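Local coordinates for protein glycosyl hydrolase 25 (Streptococcus pneumoniae, PDB 4FF5) that probably hydrolyses glycosidic bonds of cell-wall peptidoglycan as a family 25 glycosyl hydrolase, and acts as a virulence factor in host-cell invasion, at residues Ile108-Gln112 with Pro145-Ser149. Sequence-based numbering, arbitrary orientation.
Sequences ITELQ and PYSPS
The last helical turn at Ile108-Gln112 comes closest to the 3-10 end and following loop at Pro145-Ser149 where Ile108 CA lies 7.4 Å from Tyr146 CA, a spacing bridged here by side chains. The pair illustrates how a long polar side chain from a helix can satisfy a carbonyl at a 3-10 end while neighbouring apolar groups pack on the same residue, here Tyr146. Gln112, its chain extended beyond CG (chi2 -173°), reaches across to donate from NE2 to the carbonyl O of Tyr146 at 2.9 Å. The bond is nearly straight, with the acceptor almost exactly in the plane of the glutamine amide. A water reinforces this grip, donating to Gln112 OE1 at 2.6 Å and to Tyr146 O at 3.2 Å, so that both ends of the amide are tied to the same carbonyl, one directly and one through solvent. Beside this hydrogen bond, Ile108 CG2, set anti to the backbone N by a chi1 of -64°, packs 3.6 Å from Tyr146 CB and also touches Tyr146 CD1. Further out along the ring, Thr109 turns its methyl to Tyr146, Thr109 CG2 lying 3.5 Å from Tyr146 CE1, while its hydroxyl bonds back to Lys105 O within the helix. This surface contact of the family's TIM barrel joins helix 104-112 to the loop between helix 129-143 and strand 151-155; beneath it, Ile108 and Pro148 both rest on Val120 of strand 118-123.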
# COMPACT_ATOMS: atom_id res chain seq x y z
N ILE A 108 10.48 -4.47 4.53
CA ILE A 108 11.09 -3.85 3.36
C ILE A 108 12.45 -4.49 3.04
O ILE A 108 12.66 -4.93 1.91
CB ILE A 108 11.24 -2.32 3.50
CG1 ILE A 108 9.86 -1.66 3.60
CG2 ILE A 108 11.99 -1.75 2.32
CD1 ILE A 108 9.88 -0.19 3.98
N THR A 109 13.35 -4.51 4.01
CA THR A 109 14.70 -5.06 3.75
C THR A 109 14.70 -6.53 3.35
O THR A 109 15.43 -6.92 2.43
CB THR A 109 15.67 -4.87 4.94
OG1 THR A 109 15.14 -5.53 6.09
CG2 THR A 109 15.82 -3.42 5.26
N GLU A 110 13.90 -7.36 4.04
CA GLU A 110 13.89 -8.79 3.73
C GLU A 110 13.36 -9.10 2.32
O GLU A 110 13.80 -10.04 1.64
CB GLU A 110 13.14 -9.59 4.80
CG GLU A 110 13.77 -9.55 6.19
CD GLU A 110 14.91 -10.54 6.43
OE1 GLU A 110 15.50 -11.09 5.48
OE2 GLU A 110 15.22 -10.77 7.61
N LEU A 111 12.42 -8.29 1.86
CA LEU A 111 11.83 -8.49 0.56
C LEU A 111 12.72 -7.90 -0.52
O LEU A 111 12.91 -8.51 -1.59
CB LEU A 111 10.43 -7.85 0.54
CG LEU A 111 9.13 -8.68 0.62
CD1 LEU A 111 9.23 -10.15 1.01
CD2 LEU A 111 8.04 -7.96 1.41
N GLN A 112 13.29 -6.73 -0.26
CA GLN A 112 14.16 -6.09 -1.25
C GLN A 112 15.41 -6.93 -1.52
O GLN A 112 15.87 -7.02 -2.66
CB GLN A 112 14.56 -4.68 -0.82
CG GLN A 112 13.43 -3.69 -1.02
CD GLN A 112 13.83 -2.27 -0.76
OE1 GLN A 112 14.74 -1.99 0.03
NE2 GLN A 112 13.16 -1.35 -1.42
N PRO A 145 14.49 6.31 2.69
CA PRO A 145 15.79 5.65 2.67
C PRO A 145 15.78 4.32 1.92
O PRO A 145 16.82 3.87 1.47
CB PRO A 145 16.09 5.41 4.16
CG PRO A 145 15.35 6.49 4.86
CD PRO A 145 14.08 6.65 4.07
N TYR A 146 14.60 3.71 1.79
CA TYR A 146 14.47 2.39 1.15
C TYR A 146 14.14 2.46 -0.34
O TYR A 146 14.02 1.43 -0.99
CB TYR A 146 13.45 1.53 1.90
CG TYR A 146 13.85 1.28 3.33
CD1 TYR A 146 14.75 0.26 3.65
CD2 TYR A 146 13.37 2.09 4.37
CE1 TYR A 146 15.14 0.04 4.95
CE2 TYR A 146 13.76 1.86 5.69
CZ TYR A 146 14.65 0.84 5.96
OH TYR A 146 15.05 0.58 7.24
N SER A 147 14.02 3.68 -0.88
CA SER A 147 13.70 3.89 -2.30
C SER A 147 12.48 3.08 -2.71
O SER A 147 12.55 2.27 -3.65
CB SER A 147 14.89 3.51 -3.20
OG SER A 147 16.00 4.35 -2.94
N PRO A 148 11.35 3.28 -1.99
CA PRO A 148 10.17 2.48 -2.33
C PRO A 148 9.66 2.79 -3.75
O PRO A 148 9.86 3.90 -4.26
CB PRO A 148 9.15 2.89 -1.27
CG PRO A 148 9.56 4.26 -0.85
CD PRO A 148 11.05 4.28 -0.94
N SER A 149 9.03 1.81 -4.38
CA SER A 149 8.55 1.96 -5.75
C SER A 149 7.34 2.90 -5.88
O SER A 149 7.04 3.36 -6.98
CB SER A 149 8.20 0.59 -6.34
OG SER A 149 6.99 0.09 -5.77
O HOH W 1 16.69 -0.30 -0.57